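Local coordinates for protein LC-Est1C (Uncultured organism, PDB 3WYD) that hydrolyses carboxylic esters as a metagenome-derived carboxylesterase with an alpha/beta-hydrolase fold, at residues A[52-57]-A[61-66]; A[67-72]-A[204-209]; A[29-32]-A[36-39]; A[166-171]-A[195-200]. All coordinates share one frame; numbering follows the deposited sequence.

The four contacts lie along one alpha/beta-hydrolase domain. In chain order interaction 3 closes first, in the loop between strands 23-26 and 37-43; interaction 1 follows, between helices 52-55 and 57-69, and interaction 2 then joins the end of helix 57-69 to helix 205-213. Interaction 4 is nested inside the long loop that interaction 2 closes. Interactions 1 and 2 share helix 57-69, have centres about 10 Å apart and touch where Phe62 packs on Phe209. Interaction 3 meets interaction 2 through Thr29 and Glu67. Interactions 1 to 3 thus form a connected run of packing, while interaction 4, about 33 Å from interaction 3 between centres and across the chain's centre from it, holds the probable catalytic histidine.

Interaction 1: A[52-57]-A[61-66]; sequences SYFDSY and AFMIEA
The backbones come nearest at Tyr53 and Phe62, whose CA atoms are 6.4 Å apart, where the short helix 52-55 gives way to helix 57-69. Tyr53 and Phe62 meet as an edge-to-face pair: the edge of the tyrosine, led by CD2, comes in over the phenylalanine face, the ring centroids are 5.0 Å apart and the planes stand at 68°. Phe62 has CG anti to its backbone N (chi1 -162°), which holds its ring beside Tyr53, and CD1 lies 3.6 Å from Tyr53 CD2. Beside this pair lies a Met-aromatic contact. Met63 bends at chi2 (-59°) and lays its methyl CE over the middle of the Phe54 ring, 3.6 Å from the centroid, while SD follows over the same ring at 4.3 Å from its centroid. CE also rests against Tyr53 CB, so the same methyl touches the Phe54 ring and the Tyr53 methylene. In this alpha/beta-hydrolase domain the pair of helices packs on the central sheet: Phe62 touches Val40 and Ala42 of strand 37-43, Met63 reaches Cys75 of strand 72-76, and Tyr53 OH bonds to Leu43 O. Phe54 also carries a cation-pi contact from Arg24. One water bridges the backbones at the turn. It accepts from Phe62 N at 2.9 Å and can donate to Tyr53 O (2.8 Å) and to Tyr57 O, although more acceptors surround it than it has protons. Phe62 N, which has no bond to the preceding turn of its kinked helix, is satisfied by this water.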
loop_
_atom_site.group_PDB
_atom_site.type_symbol
_atom_site.label_atom_id
_atom_site.label_comp_id
_atom_site.label_asym_id
_atom_site.label_seq_id
_atom_site.Cartn_x
_atom_site.Cartn_y
_atom_site.Cartn_z
ATOM N N SER A 52 -1.539 -8.770 12.524
ATOM C CA SER A 52 -0.555 -7.743 12.803
ATOM C C SER A 52 -0.807 -6.990 14.105
ATOM O O SER A 52 0.138 -6.709 14.823
ATOM C CB SER A 52 -0.494 -6.737 11.654
ATOM O OG SER A 52 0.109 -7.313 10.522
ATOM N N TYR A 53 -2.058 -6.579 14.370
ATOM C CA TYR A 53 -2.315 -5.816 15.612
ATOM C C TYR A 53 -2.280 -6.700 16.867
ATOM O O TYR A 53 -2.129 -6.208 17.974
ATOM C CB TYR A 53 -3.595 -4.955 15.564
ATOM C CG TYR A 53 -3.497 -3.668 14.757
ATOM C CD1 TYR A 53 -3.688 -3.660 13.392
ATOM C CD2 TYR A 53 -3.279 -2.459 15.393
ATOM C CE1 TYR A 53 -3.617 -2.492 12.671
ATOM C CE2 TYR A 53 -3.223 -1.259 14.660
ATOM C CZ TYR A 53 -3.336 -1.309 13.287
ATOM O OH TYR A 53 -3.251 -0.142 12.569
ATOM N N PHE A 54 -2.382 -8.020 16.697
ATOM C CA PHE A 54 -2.201 -8.929 17.824
ATOM C C PHE A 54 -0.750 -9.219 18.143
ATOM O O PHE A 54 -0.401 -9.375 19.305
ATOM C CB PHE A 54 -2.952 -10.255 17.590
ATOM C CG PHE A 54 -4.439 -10.102 17.518
ATOM C CD1 PHE A 54 -5.054 -9.696 16.341
ATOM C CD2 PHE A 54 -5.215 -10.319 18.640
ATOM C CE1 PHE A 54 -6.421 -9.522 16.284
ATOM C CE2 PHE A 54 -6.591 -10.165 18.594
ATOM C CZ PHE A 54 -7.203 -9.792 17.403
ATOM N N ASP A 55 0.055 -9.398 17.103
ATOM C CA ASP A 55 1.357 -10.084 17.220
ATOM C C ASP A 55 2.478 -9.056 17.147
ATOM O O ASP A 55 3.524 -9.205 17.784
ATOM C CB ASP A 55 1.526 -11.083 16.079
ATOM C CG ASP A 55 0.651 -12.332 16.230
ATOM O OD1 ASP A 55 0.052 -12.549 17.304
ATOM O OD2 ASP A 55 0.552 -13.091 15.239
ATOM N N SER A 56 2.236 -7.986 16.402
ATOM C CA SER A 56 3.181 -6.882 16.315
ATOM C C SER A 56 2.619 -5.607 16.952
ATOM O O SER A 56 1.731 -5.645 17.806
ATOM C CB SER A 56 3.566 -6.606 14.864
ATOM O OG SER A 56 3.621 -7.805 14.108
ATOM N N TYR A 57 3.161 -4.473 16.545
ATOM C CA TYR A 57 2.867 -3.201 17.176
ATOM C C TYR A 57 3.053 -3.246 18.692
ATOM O O TYR A 57 2.098 -3.161 19.474
ATOM C CB TYR A 57 1.485 -2.663 16.744
ATOM C CG TYR A 57 1.379 -2.396 15.244
ATOM C CD1 TYR A 57 1.984 -1.280 14.673
ATOM C CD2 TYR A 57 0.655 -3.238 14.409
ATOM C CE1 TYR A 57 1.830 -0.982 13.317
ATOM C CE2 TYR A 57 0.567 -3.005 13.028
ATOM C CZ TYR A 57 1.153 -1.860 12.488
ATOM O OH TYR A 57 1.041 -1.641 11.134
ATOM N N ALA A 61 0.022 -4.512 21.992
ATOM C CA ALA A 61 -0.367 -3.389 22.838
ATOM C C ALA A 61 -1.793 -2.904 22.535
ATOM O O ALA A 61 -2.467 -2.340 23.390
ATOM C CB ALA A 61 0.597 -2.195 22.654
ATOM N N PHE A 62 -2.152 -2.960 21.273
ATOM C CA PHE A 62 -3.480 -2.477 20.895
ATOM C C PHE A 62 -4.591 -3.174 21.683
ATOM O O PHE A 62 -5.584 -2.547 22.072
ATOM C CB PHE A 62 -3.651 -2.685 19.385
ATOM C CG PHE A 62 -4.763 -1.867 18.781
ATOM C CD1 PHE A 62 -4.512 -0.599 18.273
ATOM C CD2 PHE A 62 -6.058 -2.381 18.701
ATOM C CE1 PHE A 62 -5.561 0.158 17.701
ATOM C CE2 PHE A 62 -7.112 -1.627 18.152
ATOM C CZ PHE A 62 -6.852 -0.397 17.574
ATOM N N MET A 63 -4.425 -4.463 21.923
ATOM C CA MET A 63 -5.481 -5.234 22.557
ATOM C C MET A 63 -5.541 -5.055 24.064
ATOM O O MET A 63 -6.587 -5.251 24.638
ATOM C CB MET A 63 -5.356 -6.718 22.191
ATOM C CG MET A 63 -5.225 -6.977 20.723
ATOM S SD MET A 63 -6.640 -6.325 19.759
ATOM C CE MET A 63 -5.977 -6.434 18.088
ATOM N N ILE A 64 -4.432 -4.639 24.684
ATOM C CA ILE A 64 -4.440 -4.146 26.072
ATOM C C ILE A 64 -5.376 -2.949 26.217
ATOM O O ILE A 64 -6.224 -2.926 27.118
ATOM C CB ILE A 64 -3.021 -3.792 26.530
ATOM C CG1 ILE A 64 -2.143 -5.035 26.420
ATOM C CG2 ILE A 64 -3.031 -3.272 27.978
ATOM C CD1 ILE A 64 -0.682 -4.755 26.733
ATOM N N GLU A 65 -5.288 -1.984 25.295
ATOM C CA GLU A 65 -6.212 -0.864 25.370
ATOM C C GLU A 65 -7.667 -1.378 25.204
ATOM O O GLU A 65 -8.565 -0.906 25.897
ATOM C CB GLU A 65 -5.912 0.211 24.309
ATOM C CG GLU A 65 -4.544 0.887 24.431
ATOM C CD GLU A 65 -4.449 1.893 25.568
ATOM O OE1 GLU A 65 -5.435 2.056 26.315
ATOM O OE2 GLU A 65 -3.396 2.560 25.695
ATOM N N ALA A 66 -7.924 -2.213 24.196
ATOM C CA ALA A 66 -9.295 -2.709 23.939
ATOM C C ALA A 66 -9.878 -3.415 25.164
ATOM O O ALA A 66 -11.038 -3.252 25.466
ATOM C CB ALA A 66 -9.328 -3.661 22.745
HETATM O O HOH W 1 -0.796 -4.007 18.954
#

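Interaction 2: A[67-72]-A[204-209]; sequences ENRGYI and TFKDVF
Arg69 reaches across from the end of helix 57-69 to Phe209 and Lys206 on helix 205-213. Its CB lies at the edge of the Tyr71 ring, near that ring's plane. From there the chain runs out fully extended through CG to NE, a shape that carries the guanidinium to the second helix. CD packs on Phe209 CB at 3.6 Å, and NE passes the same methylene. CZ then lies directly over it, 3.4 Å from Phe209 CB, so the flat group is covered on one face by a methylene, with its plane turned 35° from the Phe209 ring. At the tip, NH1 passes the carbonyl carbon of Phe209, and NH2 comes 3.6 Å from Lys206 CG, which lies at the guanidinium edge. The charge is met beyond the two segments, by salt bridges from NE to Glu65 and from NH1 to Asp210 and Asp213; Lys206 NZ, 5.1 Å from Arg69 NH2, pairs with Asp210 as well, so the acidic residues would offset the two like charges.

Phe209 meets Tyr71 edge-to-face, its CE1 3.7 Å from Tyr71 CD1, with the planes at 78°. Tyr71 OH is held by Asp213, which thus serves both Tyr71 and Arg69. The whole arrangement sits where helix 57-69 turns through Gly70 into strand 72-76: Tyr71 rests on Pro38 and Val40 of strand 37-43, and on the helical side Phe209 also packs against Phe62 and Glu65 of helix 57-69.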
loop_
_atom_site.group_PDB
_atom_site.type_symbol
_atom_site.label_atom_id
_atom_site.label_comp_id
_atom_site.label_asym_id
_atom_site.label_seq_id
_atom_site.Cartn_x
_atom_site.Cartn_y
_atom_site.Cartn_z
ATOM N N GLU A 67 -9.069 -4.239 25.825
ATOM C CA GLU A 67 -9.504 -4.939 27.025
ATOM C C GLU A 67 -9.747 -3.951 28.152
ATOM O O GLU A 67 -10.807 -4.006 28.810
ATOM C CB GLU A 67 -8.409 -5.937 27.413
ATOM C CG GLU A 67 -8.678 -6.651 28.756
ATOM C CD GLU A 67 -10.019 -7.338 28.798
ATOM O OE1 GLU A 67 -10.413 -8.008 27.810
ATOM O OE2 GLU A 67 -10.604 -7.339 29.906
ATOM N N ASN A 68 -8.824 -3.014 28.340
ATOM C CA ASN A 68 -8.956 -2.052 29.445
ATOM C C ASN A 68 -10.204 -1.188 29.285
ATOM O O ASN A 68 -10.895 -0.881 30.261
ATOM C CB ASN A 68 -7.705 -1.192 29.584
ATOM C CG ASN A 68 -6.529 -1.975 30.132
ATOM O OD1 ASN A 68 -6.688 -3.124 30.570
ATOM N ND2 ASN A 68 -5.347 -1.380 30.074
ATOM N N ARG A 69 -10.532 -0.827 28.046
ATOM C CA ARG A 69 -11.553 0.185 27.819
ATOM C C ARG A 69 -12.860 -0.438 27.276
ATOM O O ARG A 69 -13.900 0.244 27.213
ATOM C CB ARG A 69 -11.028 1.247 26.853
ATOM C CG ARG A 69 -9.718 1.861 27.259
ATOM C CD ARG A 69 -9.298 2.836 26.220
ATOM N NE ARG A 69 -7.921 3.317 26.395
ATOM C CZ ARG A 69 -7.572 4.597 26.346
ATOM N NH1 ARG A 69 -8.500 5.562 26.279
ATOM N NH2 ARG A 69 -6.289 4.922 26.382
ATOM N N GLY A 70 -12.827 -1.724 26.951
ATOM C CA GLY A 70 -14.030 -2.468 26.572
ATOM C C GLY A 70 -14.473 -2.323 25.126
ATOM O O GLY A 70 -15.643 -2.175 24.852
ATOM N N TYR A 71 -13.527 -2.456 24.211
ATOM C CA TYR A 71 -13.847 -2.464 22.784
ATOM C C TYR A 71 -13.717 -3.847 22.208
ATOM O O TYR A 71 -12.701 -4.511 22.478
ATOM C CB TYR A 71 -12.822 -1.601 22.010
ATOM C CG TYR A 71 -12.964 -0.115 22.203
ATOM C CD1 TYR A 71 -12.525 0.532 23.371
ATOM C CD2 TYR A 71 -13.658 0.638 21.256
ATOM C CE1 TYR A 71 -12.715 1.905 23.545
ATOM C CE2 TYR A 71 -13.856 1.990 21.424
ATOM C CZ TYR A 71 -13.386 2.636 22.537
ATOM O OH TYR A 71 -13.526 3.989 22.688
ATOM N N ILE A 72 -14.657 -4.258 21.358
ATOM C CA ILE A 72 -14.447 -5.374 20.449
ATOM C C ILE A 72 -13.592 -4.834 19.298
ATOM O O ILE A 72 -13.779 -3.669 18.923
ATOM C CB ILE A 72 -15.781 -5.915 19.897
ATOM C CG1 ILE A 72 -16.525 -6.581 21.059
ATOM C CG2 ILE A 72 -15.567 -6.891 18.799
ATOM C CD1 ILE A 72 -17.939 -6.999 20.720
ATOM N N THR A 204 1.030 5.927 19.587
ATOM C CA THR A 204 -0.197 6.723 19.680
ATOM C C THR A 204 -1.466 5.875 19.897
ATOM O O THR A 204 -2.577 6.406 19.774
ATOM C CB THR A 204 -0.402 7.677 18.474
ATOM O OG1 THR A 204 -0.398 6.934 17.245
ATOM C CG2 THR A 204 0.679 8.780 18.447
ATOM N N PHE A 205 -1.328 4.580 20.180
ATOM C CA PHE A 205 -2.513 3.792 20.501
ATOM C C PHE A 205 -3.329 4.420 21.619
ATOM O O PHE A 205 -4.563 4.443 21.543
ATOM C CB PHE A 205 -2.192 2.353 20.863
ATOM C CG PHE A 205 -1.697 1.529 19.718
ATOM C CD1 PHE A 205 -1.972 1.864 18.401
ATOM C CD2 PHE A 205 -1.032 0.330 19.973
ATOM C CE1 PHE A 205 -1.467 1.078 17.351
ATOM C CE2 PHE A 205 -0.617 -0.502 18.954
ATOM C CZ PHE A 205 -0.831 -0.140 17.628
ATOM N N LYS A 206 -2.660 4.986 22.619
ATOM C CA LYS A 206 -3.409 5.631 23.708
ATOM C C LYS A 206 -4.217 6.809 23.214
ATOM O O LYS A 206 -5.357 6.994 23.626
ATOM C CB LYS A 206 -2.443 6.102 24.832
ATOM C CG LYS A 206 -3.177 6.706 26.032
ATOM C CD LYS A 206 -2.189 7.175 27.114
ATOM C CE LYS A 206 -2.912 7.680 28.355
ATOM N NZ LYS A 206 -3.700 8.913 28.078
ATOM N N ASP A 207 -3.618 7.607 22.328
ATOM C CA ASP A 207 -4.292 8.779 21.807
ATOM C C ASP A 207 -5.490 8.342 20.944
ATOM O O ASP A 207 -6.524 8.996 20.937
ATOM C CB ASP A 207 -3.320 9.585 20.962
ATOM C CG ASP A 207 -2.101 10.021 21.754
ATOM O OD1 ASP A 207 -2.219 11.049 22.446
ATOM O OD2 ASP A 207 -1.052 9.340 21.686
ATOM N N VAL A 208 -5.311 7.287 20.170
ATOM C CA VAL A 208 -6.425 6.776 19.339
ATOM C C VAL A 208 -7.619 6.330 20.201
ATOM O O VAL A 208 -8.767 6.731 19.930
ATOM C CB VAL A 208 -5.948 5.590 18.481
ATOM C CG1 VAL A 208 -7.100 4.842 17.800
ATOM C CG2 VAL A 208 -4.905 6.039 17.462
ATOM N N PHE A 209 -7.364 5.531 21.241
ATOM C CA PHE A 209 -8.456 5.084 22.101
ATOM C C PHE A 209 -9.033 6.246 22.897
ATOM O O PHE A 209 -10.250 6.292 23.114
ATOM C CB PHE A 209 -8.010 3.935 22.995
ATOM C CG PHE A 209 -8.049 2.609 22.294
ATOM C CD1 PHE A 209 -9.220 1.845 22.324
ATOM C CD2 PHE A 209 -6.940 2.120 21.616
ATOM C CE1 PHE A 209 -9.289 0.638 21.680
ATOM C CE2 PHE A 209 -6.973 0.877 21.015
ATOM C CZ PHE A 209 -8.133 0.128 21.039
#

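Interaction 3: A[29-32]-A[36-39]; sequences TTYD and AFPL
The loop that leads from strand 23-26, an outermost strand of the alpha/beta-hydrolase sheet within this chain, to strand 37-43 folds back on the start of that strand, and Tyr31 and Phe37 hold the return together as a T-shaped aromatic pair. The edge of the Tyr31 ring points into the face of Phe37, with centroids 5.1 Å apart and planes almost perpendicular, at 88°. The touching atom is Tyr31 CD1, 3.6 Å from Phe37 CG and displaced from the middle of the ring toward its rim. Closer to the backbone, Tyr31 CB lies over the same face in a CH-pi contact, 4.0 Å from the Phe37 centroid. Because CG of Tyr31 points opposite its backbone N (chi1 179°), CB and CD1 can both meet that one face while the phenol carries on past the ring to Lys105, whose backbone N bonds to Tyr31 OH.

Phe37 is the buried partner. Its backbone pairs with Lys105 and Asp107, its side chain also packs on Ile72 of strand 72-76 and on Pro28, and Tyr31 rests on Ile72 too, so the loop is laid against strand 72-76 as well as the start of strand 37-43. At the far rim of the phenylalanine, Thr30 comes in at the ring edge, near its plane, with OG1 3.7 Å from Phe37 CZ.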
loop_
_atom_site.group_PDB
_atom_site.type_symbol
_atom_site.label_atom_id
_atom_site.label_comp_id
_atom_site.label_asym_id
_atom_site.label_seq_id
_atom_site.Cartn_x
_atom_site.Cartn_y
_atom_site.Cartn_z
ATOM N N THR A 29 -12.970 -9.299 28.035
ATOM C CA THR A 29 -13.464 -10.227 29.043
ATOM C C THR A 29 -14.804 -9.779 29.613
ATOM O O THR A 29 -15.533 -10.595 30.166
ATOM C CB THR A 29 -12.454 -10.389 30.204
ATOM O OG1 THR A 29 -12.272 -9.135 30.860
ATOM C CG2 THR A 29 -11.126 -10.913 29.704
ATOM N N THR A 30 -15.073 -8.477 29.562
ATOM C CA THR A 30 -16.276 -7.861 30.139
ATOM C C THR A 30 -17.542 -7.997 29.262
ATOM O O THR A 30 -18.662 -7.666 29.708
ATOM C CB THR A 30 -16.039 -6.363 30.404
ATOM O OG1 THR A 30 -15.474 -5.766 29.231
ATOM C CG2 THR A 30 -15.106 -6.141 31.570
ATOM N N TYR A 31 -17.367 -8.395 28.002
ATOM C CA TYR A 31 -18.498 -8.601 27.094
ATOM C C TYR A 31 -19.249 -9.888 27.440
ATOM O O TYR A 31 -18.656 -10.961 27.528
ATOM C CB TYR A 31 -18.048 -8.614 25.619
ATOM C CG TYR A 31 -19.181 -8.859 24.636
ATOM C CD1 TYR A 31 -19.949 -7.799 24.136
ATOM C CD2 TYR A 31 -19.486 -10.140 24.204
ATOM C CE1 TYR A 31 -20.995 -8.030 23.271
ATOM C CE2 TYR A 31 -20.510 -10.384 23.296
ATOM C CZ TYR A 31 -21.268 -9.311 22.823
ATOM O OH TYR A 31 -22.302 -9.577 21.960
ATOM N N ASP A 32 -20.554 -9.784 27.670
ATOM C CA ASP A 32 -21.339 -10.994 27.920
ATOM C C ASP A 32 -22.570 -11.144 27.041
ATOM O O ASP A 32 -23.435 -11.976 27.313
ATOM C CB ASP A 32 -21.717 -11.122 29.401
ATOM C CG ASP A 32 -22.586 -9.981 29.894
ATOM O OD1 ASP A 32 -23.115 -9.224 29.056
ATOM O OD2 ASP A 32 -22.760 -9.845 31.130
ATOM N N ALA A 36 -24.667 -3.614 24.436
ATOM C CA ALA A 36 -23.955 -3.182 23.246
ATOM C C ALA A 36 -22.568 -2.647 23.600
ATOM O O ALA A 36 -22.382 -1.872 24.544
ATOM C CB ALA A 36 -24.782 -2.120 22.507
ATOM N N PHE A 37 -21.591 -3.048 22.774
ATOM C CA PHE A 37 -20.201 -2.643 22.910
ATOM C C PHE A 37 -19.768 -1.803 21.696
ATOM O O PHE A 37 -20.292 -1.998 20.570
ATOM C CB PHE A 37 -19.298 -3.887 23.015
ATOM C CG PHE A 37 -18.994 -4.316 24.439
ATOM C CD1 PHE A 37 -19.995 -4.381 25.394
ATOM C CD2 PHE A 37 -17.701 -4.605 24.822
ATOM C CE1 PHE A 37 -19.702 -4.701 26.718
ATOM C CE2 PHE A 37 -17.391 -4.886 26.163
ATOM C CZ PHE A 37 -18.408 -4.972 27.097
ATOM N N PRO A 38 -18.763 -0.938 21.910
ATOM C CA PRO A 38 -18.123 -0.257 20.769
ATOM C C PRO A 38 -17.214 -1.206 20.003
ATOM O O PRO A 38 -16.780 -2.229 20.529
ATOM C CB PRO A 38 -17.283 0.822 21.432
ATOM C CG PRO A 38 -16.808 0.109 22.729
ATOM C CD PRO A 38 -18.051 -0.682 23.167
ATOM N N LEU A 39 -17.026 -0.903 18.726
ATOM C CA LEU A 39 -16.286 -1.740 17.841
ATOM C C LEU A 39 -15.197 -0.884 17.214
ATOM O O LEU A 39 -15.488 0.197 16.679
ATOM C CB LEU A 39 -17.206 -2.249 16.747
ATOM C CG LEU A 39 -16.629 -3.008 15.550
ATOM C CD1 LEU A 39 -15.795 -4.246 16.017
ATOM C CD2 LEU A 39 -17.727 -3.405 14.567
#

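Interaction 4: A[166-171]-A[195-200]; sequences KTVPVE and GDHVSV
Van der Waals and CH-pi packing joins Thr167 and Val168 to the His197 ring. Thr167 CB stands over one face of the imidazole, 3.7 Å from its centroid and 14° off the normal, offset toward the rim on the side of CG, to which it is 3.6 Å. Its methyl CG2 lies 3.7 Å from His197 NE2. Val168 comes in obliquely, CG2 reaching His197 CE1 at 3.5 Å. CG of His197 lies anti to the backbone N (chi1 -166°), which sets the face of the imidazole against Thr167 CB.

In alpha/beta hydrolases a histidine on a loop after the last strand of the sheet completes the catalytic triad. The geometry here is consistent with that role: His197 NE2 bonds to Ser117 OG, on the probable nucleophile elbow, and ND1 bonds to Asp165. The same aspartate accepts from Thr167 N and Val168 N, so it ties the packing loop to the triad.

Among polar links, a water accepts from Lys166 N at 3.1 Å and from His197 N at 3.2 Å, bridging the two backbones. On the histidine side, Asp196 OD1 caps the turn leading into helix 199-203; Ser199 N meets it nearly along the C-O direction at 2.8 Å, with a weak second bond from Val198 N. At the subunit interface, Thr167 OG1 is hydrogen-bonded to Thr167 OG1 of the second subunit, and His197 packs on that subunit's Thr167.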
loop_
_atom_site.group_PDB
_atom_site.type_symbol
_atom_site.label_atom_id
_atom_site.label_comp_id
_atom_site.label_asym_id
_atom_site.label_seq_id
_atom_site.Cartn_x
_atom_site.Cartn_y
_atom_site.Cartn_z
ATOM N N LYS A 166 9.865 8.310 5.601
ATOM C CA LYS A 166 10.433 8.181 4.275
ATOM C C LYS A 166 9.589 7.322 3.353
ATOM O O LYS A 166 9.882 7.214 2.149
ATOM C CB LYS A 166 11.844 7.594 4.372
ATOM C CG LYS A 166 12.750 8.363 5.314
ATOM C CD LYS A 166 12.962 9.737 4.823
ATOM C CE LYS A 166 14.137 10.413 5.546
ATOM N NZ LYS A 166 14.195 11.821 5.138
ATOM N N THR A 167 8.583 6.662 3.923
ATOM C CA THR A 167 7.727 5.782 3.106
ATOM C C THR A 167 6.506 6.550 2.589
ATOM O O THR A 167 6.223 6.597 1.362
ATOM C CB THR A 167 7.271 4.588 3.924
ATOM O OG1 THR A 167 8.389 3.725 4.249
ATOM C CG2 THR A 167 6.257 3.727 3.165
ATOM N N VAL A 168 5.824 7.241 3.510
ATOM C CA VAL A 168 4.698 8.120 3.143
ATOM C C VAL A 168 5.072 9.541 3.626
ATOM O O VAL A 168 5.152 9.769 4.825
ATOM C CB VAL A 168 3.370 7.679 3.813
ATOM C CG1 VAL A 168 2.214 8.715 3.444
ATOM C CG2 VAL A 168 2.964 6.238 3.367
ATOM N N PRO A 169 5.330 10.474 2.710
ATOM C CA PRO A 169 5.703 11.833 3.153
ATOM C C PRO A 169 4.653 12.434 4.070
ATOM O O PRO A 169 3.441 12.223 3.890
ATOM C CB PRO A 169 5.778 12.629 1.854
ATOM C CG PRO A 169 6.142 11.543 0.775
ATOM C CD PRO A 169 5.330 10.331 1.238
ATOM N N VAL A 170 5.151 13.110 5.101
ATOM C CA VAL A 170 4.290 13.783 6.057
ATOM C C VAL A 170 3.304 14.737 5.360
ATOM O O VAL A 170 2.165 14.935 5.866
ATOM C CB VAL A 170 5.147 14.486 7.128
ATOM C CG1 VAL A 170 5.911 15.737 6.545
ATOM C CG2 VAL A 170 4.286 14.916 8.321
ATOM N N GLU A 171 3.684 15.271 4.199
ATOM C CA GLU A 171 2.779 16.116 3.425
ATOM C C GLU A 171 1.485 15.404 3.031
ATOM O O GLU A 171 0.422 16.058 2.901
ATOM C CB GLU A 171 3.493 16.622 2.160
ATOM C CG GLU A 171 4.610 17.617 2.483
ATOM C CD GLU A 171 6.005 17.001 2.834
ATOM O OE1 GLU A 171 6.198 15.759 2.939
ATOM O OE2 GLU A 171 6.942 17.827 3.040
ATOM N N GLY A 195 9.481 11.631 13.835
ATOM C CA GLY A 195 8.761 10.352 13.630
ATOM C C GLY A 195 8.977 9.724 12.261
ATOM O O GLY A 195 9.078 10.402 11.245
ATOM N N ASP A 196 9.174 8.404 12.272
ATOM C CA ASP A 196 9.327 7.700 11.022
ATOM C C ASP A 196 8.086 6.903 10.758
ATOM O O ASP A 196 7.030 7.172 11.365
ATOM C CB ASP A 196 10.567 6.804 10.989
ATOM C CG ASP A 196 10.583 5.768 12.074
ATOM O OD1 ASP A 196 9.536 5.294 12.551
ATOM O OD2 ASP A 196 11.705 5.371 12.469
ATOM N N HIS A 197 8.126 6.097 9.708
ATOM C CA HIS A 197 6.903 5.458 9.222
ATOM C C HIS A 197 6.271 4.549 10.255
ATOM O O HIS A 197 5.040 4.469 10.354
ATOM C CB HIS A 197 7.150 4.681 7.912
ATOM C CG HIS A 197 5.895 4.299 7.196
ATOM N ND1 HIS A 197 4.919 5.211 6.892
ATOM C CD2 HIS A 197 5.426 3.092 6.786
ATOM C CE1 HIS A 197 3.921 4.611 6.264
ATOM N NE2 HIS A 197 4.210 3.319 6.188
ATOM N N VAL A 198 7.094 3.790 10.974
ATOM C CA VAL A 198 6.567 2.752 11.840
ATOM C C VAL A 198 6.461 3.167 13.314
ATOM O O VAL A 198 5.448 2.850 13.931
ATOM C CB VAL A 198 7.397 1.468 11.699
ATOM C CG1 VAL A 198 6.877 0.388 12.681
ATOM C CG2 VAL A 198 7.316 0.967 10.259
ATOM N N SER A 199 7.388 4.009 13.790
ATOM C CA SER A 199 7.472 4.385 15.226
ATOM C C SER A 199 6.186 5.016 15.755
ATOM O O SER A 199 5.716 4.668 16.838
ATOM C CB SER A 199 8.673 5.284 15.537
ATOM O OG SER A 199 8.592 6.609 15.025
ATOM N N VAL A 200 5.481 5.708 14.869
ATOM C CA VAL A 200 4.376 6.535 15.312
ATOM C C VAL A 200 3.138 5.748 15.673
ATOM O O VAL A 200 2.239 6.326 16.293
ATOM C CB VAL A 200 4.008 7.629 14.280
ATOM C CG1 VAL A 200 5.163 8.627 14.055
ATOM C CG2 VAL A 200 3.581 6.983 12.978
HETATM O O HOH W 2 10.600 6.137 7.693
#